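Local coordinates for acetyl-CoA hydrolase/transferase family protein (Porphyromonas gingivalis, PDB 2NVV) that binds zinc and probably hydrolyses acetyl-CoA or passes coenzyme A between acetate and another carboxylic acid, at residues D451-L462 with D487-M497. Residues are numbered along the deposited sequence; the frame is centred on the assembly and turned at random.
Sequences DYRPLLRQYLEL and DMRNVRWEDYM
Trp493 reaches from the C-terminal tail into the side of helix 453-459, and more of its surface is covered than of any other residue here. Its CB lies against CD2 of Leu462. CG, next along, is 4.1 Å from Leu462 CD1, which sits over one ring face, near the rim; Val491 CG1 covers the opposite face. Trp493 CD1 meets Gln458 CB at 3.7 Å. NE1 donates to the backbone O of Leu455 at 2.9 Å, close to the indole plane, with an N-H...O angle of 150°. Farther out, Trp493 CZ2 lies beside Tyr459 CB and CZ3 beside Tyr459 CD1. Trp493 CH2 approaches Tyr459 CD1 (3.7 Å), which lies over the same face as Leu462, the two rings being inclined at 50°. Tryptophan suits this place because one flat apolar group carries a single N-H to the helix backbone. Branched Leu455 suits its own: with CG turned away from its N (chi1 -150°), one methyl, CD1, lies beside Trp493 NE1 and the other, CD2, meets Val491 CB.

Near the start of the helix, Tyr452 lays CE2 against Met488 CB at 3.6 Å, while its hydroxyl is hydrogen-bonded to Gly400 O. Arg489, long enough to span two carboxylates, uses NH2 to bridge Asp451 OD1 (3.2 Å) and NH1 to bridge Asp487 OD2. A water links Gln458 OE1 to Trp493 N. Away from the zinc ligands and predicted CoA-binding residues, this is a C-terminal tail packed along a short helix, its tryptophan hydrogen-bonded to a helical carbonyl, with a salt-bridge network where the tail meets the helix start.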
loop_
_atom_site.group_PDB
_atom_site.type_symbol
_atom_site.label_atom_id
_atom_site.label_comp_id
_atom_site.label_asym_id
_atom_site.label_seq_id
_atom_site.Cartn_x
_atom_site.Cartn_y
_atom_site.Cartn_z
ATOM N N ASP A 451 -21.305 24.254 -5.188
ATOM C CA ASP A 451 -21.778 24.087 -6.559
ATOM C C ASP A 451 -21.906 22.639 -7.015
ATOM O O ASP A 451 -22.567 22.372 -8.013
ATOM C CB ASP A 451 -20.841 24.796 -7.531
ATOM C CG ASP A 451 -21.102 26.274 -7.623
ATOM O OD1 ASP A 451 -20.323 26.975 -8.308
ATOM O OD2 ASP A 451 -22.094 26.735 -7.022
ATOM N N TYR A 452 -21.275 21.707 -6.304
ATOM C CA TYR A 452 -21.331 20.299 -6.698
ATOM C C TYR A 452 -21.926 19.380 -5.638
ATOM O O TYR A 452 -22.125 18.194 -5.880
ATOM C CB TYR A 452 -19.919 19.792 -7.064
ATOM C CG TYR A 452 -19.316 20.467 -8.277
ATOM C CD1 TYR A 452 -18.499 21.591 -8.149
ATOM C CD2 TYR A 452 -19.602 20.001 -9.562
ATOM C CE1 TYR A 452 -17.985 22.233 -9.276
ATOM C CE2 TYR A 452 -19.097 20.630 -10.686
ATOM C CZ TYR A 452 -18.293 21.740 -10.543
ATOM O OH TYR A 452 -17.807 22.344 -11.675
ATOM N N ARG A 453 -22.226 19.919 -4.464
ATOM C CA ARG A 453 -22.761 19.083 -3.409
ATOM C C ARG A 453 -24.118 18.450 -3.745
ATOM O O ARG A 453 -24.304 17.250 -3.554
ATOM C CB ARG A 453 -22.822 19.882 -2.097
ATOM C CG ARG A 453 -21.608 20.779 -1.925
ATOM C CD ARG A 453 -20.953 20.699 -0.550
ATOM N NE ARG A 453 -21.638 21.508 0.450
ATOM C CZ ARG A 453 -21.036 22.360 1.284
ATOM N NH1 ARG A 453 -19.717 22.538 1.257
ATOM N NH2 ARG A 453 -21.767 23.044 2.149
ATOM N N PRO A 454 -25.077 19.232 -4.255
ATOM C CA PRO A 454 -26.369 18.610 -4.566
ATOM C C PRO A 454 -26.338 17.546 -5.664
ATOM O O PRO A 454 -27.082 16.555 -5.629
ATOM C CB PRO A 454 -27.258 19.812 -4.912
ATOM C CG PRO A 454 -26.298 20.844 -5.361
ATOM C CD PRO A 454 -25.138 20.693 -4.424
ATOM N N LEU A 455 -25.453 17.748 -6.628
ATOM C CA LEU A 455 -25.306 16.827 -7.745
ATOM C C LEU A 455 -24.710 15.498 -7.274
ATOM O O LEU A 455 -25.123 14.425 -7.718
ATOM C CB LEU A 455 -24.419 17.474 -8.800
ATOM C CG LEU A 455 -24.608 17.125 -10.277
ATOM C CD1 LEU A 455 -26.084 17.028 -10.645
ATOM C CD2 LEU A 455 -23.908 18.202 -11.101
ATOM N N LEU A 456 -23.742 15.562 -6.367
ATOM C CA LEU A 456 -23.140 14.340 -5.852
ATOM C C LEU A 456 -24.079 13.666 -4.850
ATOM O O LEU A 456 -23.969 12.467 -4.608
ATOM C CB LEU A 456 -21.781 14.645 -5.219
ATOM C CG LEU A 456 -20.720 15.035 -6.257
ATOM C CD1 LEU A 456 -19.472 15.546 -5.558
ATOM C CD2 LEU A 456 -20.395 13.824 -7.157
ATOM N N ARG A 457 -25.005 14.435 -4.272
ATOM C CA ARG A 457 -25.967 13.861 -3.339
ATOM C C ARG A 457 -26.982 13.089 -4.170
ATOM O O ARG A 457 -27.464 12.040 -3.755
ATOM C CB ARG A 457 -26.687 14.943 -2.514
ATOM C CG ARG A 457 -25.851 15.597 -1.447
ATOM C CD ARG A 457 -26.708 16.408 -0.481
ATOM N NE ARG A 457 -25.893 17.219 0.432
ATOM C CZ ARG A 457 -25.635 18.516 0.272
ATOM N NH1 ARG A 457 -26.127 19.181 -0.765
ATOM N NH2 ARG A 457 -24.867 19.147 1.150
ATOM N N GLN A 458 -27.303 13.621 -5.347
ATOM C CA GLN A 458 -28.241 12.971 -6.260
ATOM C C GLN A 458 -27.640 11.690 -6.835
ATOM O O GLN A 458 -28.362 10.754 -7.189
ATOM C CB GLN A 458 -28.604 13.907 -7.409
ATOM C CG GLN A 458 -29.520 15.050 -7.022
ATOM C CD GLN A 458 -29.852 15.946 -8.206
ATOM O OE1 GLN A 458 -28.959 16.501 -8.842
ATOM N NE2 GLN A 458 -31.137 16.089 -8.504
ATOM N N TYR A 459 -26.317 11.649 -6.930
ATOM C CA TYR A 459 -25.633 10.477 -7.455
ATOM C C TYR A 459 -25.819 9.291 -6.521
ATOM O O TYR A 459 -25.843 8.143 -6.963
ATOM C CB TYR A 459 -24.139 10.755 -7.621
ATOM C CG TYR A 459 -23.374 9.584 -8.190
ATOM C CD1 TYR A 459 -23.465 9.256 -9.542
ATOM C CD2 TYR A 459 -22.586 8.777 -7.367
ATOM C CE1 TYR A 459 -22.790 8.150 -10.061
ATOM C CE2 TYR A 459 -21.906 7.667 -7.873
ATOM C CZ TYR A 459 -22.014 7.364 -9.218
ATOM O OH TYR A 459 -21.350 6.273 -9.700
ATOM N N LEU A 460 -25.944 9.569 -5.229
ATOM C CA LEU A 460 -26.122 8.512 -4.237
ATOM C C LEU A 460 -27.551 7.973 -4.191
ATOM O O LEU A 460 -27.833 6.990 -3.495
ATOM C CB LEU A 460 -25.730 9.026 -2.859
ATOM C CG LEU A 460 -24.240 9.308 -2.701
ATOM C CD1 LEU A 460 -23.994 10.044 -1.380
ATOM C CD2 LEU A 460 -23.463 7.983 -2.762
ATOM N N GLU A 461 -28.451 8.610 -4.933
ATOM C CA GLU A 461 -29.840 8.177 -4.963
ATOM C C GLU A 461 -30.277 7.736 -6.347
ATOM O O GLU A 461 -31.421 7.972 -6.731
ATOM C CB GLU A 461 -30.748 9.314 -4.495
ATOM C CG GLU A 461 -30.384 9.886 -3.131
ATOM C CD GLU A 461 -30.422 8.844 -2.011
ATOM O OE1 GLU A 461 -30.067 9.205 -0.860
ATOM O OE2 GLU A 461 -30.805 7.672 -2.270
ATOM N N LEU A 462 -29.380 7.095 -7.095
ATOM C CA LEU A 462 -29.708 6.661 -8.446
ATOM C C LEU A 462 -30.182 5.219 -8.531
ATOM O O LEU A 462 -30.205 4.628 -9.617
ATOM C CB LEU A 462 -28.517 6.886 -9.386
ATOM C CG LEU A 462 -28.148 8.360 -9.631
ATOM C CD1 LEU A 462 -27.060 8.472 -10.707
ATOM C CD2 LEU A 462 -29.393 9.128 -10.059
ATOM N N ASP A 487 -17.699 22.573 -18.509
ATOM C CA ASP A 487 -18.198 22.910 -17.182
ATOM C C ASP A 487 -18.954 21.716 -16.594
ATOM O O ASP A 487 -20.030 21.358 -17.071
ATOM C CB ASP A 487 -19.133 24.117 -17.255
ATOM C CG ASP A 487 -19.464 24.683 -15.882
ATOM O OD1 ASP A 487 -19.628 23.894 -14.933
ATOM O OD2 ASP A 487 -19.567 25.918 -15.755
HETATM N N MSE A 488 -18.399 21.113 -15.548
HETATM C CA MSE A 488 -19.023 19.952 -14.935
HETATM C C MSE A 488 -20.377 20.231 -14.296
HETATM O O MSE A 488 -21.153 19.311 -14.058
HETATM C CB MSE A 488 -18.082 19.344 -13.890
HETATM C CG MSE A 488 -16.717 18.933 -14.427
HETATM SE SE MSE A 488 -15.686 17.970 -13.108
HETATM C CE MSE A 488 -14.413 17.077 -14.286
ATOM N N ARG A 489 -20.667 21.495 -14.008
ATOM C CA ARG A 489 -21.945 21.842 -13.375
ATOM C C ARG A 489 -23.116 21.604 -14.306
ATOM O O ARG A 489 -24.263 21.613 -13.869
ATOM C CB ARG A 489 -21.963 23.305 -12.940
ATOM C CG ARG A 489 -21.003 23.664 -11.810
ATOM C CD ARG A 489 -20.015 24.679 -12.319
ATOM N NE ARG A 489 -20.018 25.905 -11.546
ATOM C CZ ARG A 489 -19.524 27.059 -11.982
ATOM N NH1 ARG A 489 -18.997 27.137 -13.201
ATOM N NH2 ARG A 489 -19.521 28.122 -11.182
ATOM N N ASN A 490 -22.825 21.419 -15.594
ATOM C CA ASN A 490 -23.857 21.165 -16.597
ATOM C C ASN A 490 -24.384 19.736 -16.573
ATOM O O ASN A 490 -25.229 19.364 -17.397
ATOM C CB ASN A 490 -23.324 21.469 -17.991
ATOM C CG ASN A 490 -23.112 22.926 -18.205
ATOM O OD1 ASN A 490 -23.953 23.741 -17.814
ATOM N ND2 ASN A 490 -21.996 23.283 -18.830
ATOM N N VAL A 491 -23.895 18.940 -15.632
ATOM C CA VAL A 491 -24.324 17.565 -15.550
ATOM C C VAL A 491 -25.729 17.462 -14.985
ATOM O O VAL A 491 -26.118 18.219 -14.096
ATOM C CB VAL A 491 -23.356 16.724 -14.669
ATOM C CG1 VAL A 491 -23.967 15.367 -14.360
ATOM C CG2 VAL A 491 -22.025 16.539 -15.379
ATOM N N ARG A 492 -26.484 16.520 -15.534
ATOM C CA ARG A 492 -27.844 16.207 -15.117
ATOM C C ARG A 492 -27.897 14.695 -15.320
ATOM O O ARG A 492 -27.803 14.203 -16.447
ATOM C CB ARG A 492 -28.862 16.922 -16.006
ATOM C CG ARG A 492 -29.025 18.400 -15.672
ATOM C CD ARG A 492 -29.885 19.107 -16.710
ATOM N NE ARG A 492 -31.132 18.394 -16.987
ATOM C CZ ARG A 492 -31.964 18.700 -17.982
ATOM N NH1 ARG A 492 -33.080 17.994 -18.164
ATOM N NH2 ARG A 492 -31.675 19.710 -18.800
ATOM N N TRP A 493 -28.016 13.962 -14.222
ATOM C CA TRP A 493 -28.026 12.509 -14.277
ATOM C C TRP A 493 -29.029 11.916 -15.248
ATOM O O TRP A 493 -28.794 10.842 -15.802
ATOM C CB TRP A 493 -28.236 11.951 -12.870
ATOM C CG TRP A 493 -27.173 12.428 -11.932
ATOM C CD1 TRP A 493 -27.339 13.235 -10.844
ATOM C CD2 TRP A 493 -25.759 12.202 -12.051
ATOM N NE1 TRP A 493 -26.121 13.530 -10.280
ATOM C CE2 TRP A 493 -25.133 12.912 -10.998
ATOM C CE3 TRP A 493 -24.962 11.471 -12.944
ATOM C CZ2 TRP A 493 -23.744 12.912 -10.814
ATOM C CZ3 TRP A 493 -23.586 11.472 -12.762
ATOM C CH2 TRP A 493 -22.988 12.188 -11.705
ATOM N N GLU A 494 -30.135 12.616 -15.466
ATOM C CA GLU A 494 -31.162 12.138 -16.379
ATOM C C GLU A 494 -30.649 12.188 -17.811
ATOM O O GLU A 494 -31.188 11.525 -18.700
ATOM C CB GLU A 494 -32.436 12.977 -16.228
ATOM C CG GLU A 494 -33.219 12.682 -14.939
ATOM C CD GLU A 494 -32.488 13.106 -13.652
ATOM O OE1 GLU A 494 -32.792 12.531 -12.579
ATOM O OE2 GLU A 494 -31.627 14.018 -13.704
ATOM N N ASP A 495 -29.595 12.969 -18.022
ATOM C CA ASP A 495 -28.980 13.110 -19.339
ATOM C C ASP A 495 -27.952 12.012 -19.567
ATOM O O ASP A 495 -27.717 11.602 -20.707
ATOM C CB ASP A 495 -28.282 14.461 -19.464
ATOM C CG ASP A 495 -29.249 15.605 -19.568
ATOM O OD1 ASP A 495 -28.786 16.765 -19.455
ATOM O OD2 ASP A 495 -30.461 15.348 -19.770
ATOM N N TYR A 496 -27.326 11.546 -18.489
ATOM C CA TYR A 496 -26.320 10.501 -18.612
ATOM C C TYR A 496 -26.880 9.107 -18.397
ATOM O O TYR A 496 -26.147 8.153 -18.140
ATOM C CB TYR A 496 -25.146 10.777 -17.669
ATOM C CG TYR A 496 -24.237 11.860 -18.203
ATOM C CD1 TYR A 496 -24.571 13.211 -18.075
ATOM C CD2 TYR A 496 -23.085 11.531 -18.914
ATOM C CE1 TYR A 496 -23.779 14.203 -18.652
ATOM C CE2 TYR A 496 -22.287 12.515 -19.494
ATOM C CZ TYR A 496 -22.639 13.847 -19.363
ATOM O OH TYR A 496 -21.851 14.812 -19.953
HETATM N N MSE A 497 -28.196 9.004 -18.520
HETATM C CA MSE A 497 -28.901 7.735 -18.386
HETATM C C MSE A 497 -30.349 7.930 -18.832
HETATM O O MSE A 497 -30.727 7.324 -19.864
HETATM C CB MSE A 497 -28.853 7.229 -16.935
HETATM C CG MSE A 497 -29.485 8.157 -15.900
HETATM SE SE MSE A 497 -29.491 7.430 -14.075
HETATM C CE MSE A 497 -31.385 7.231 -13.820
HETATM O O HOH W 1 -29.311 15.908 -11.981
#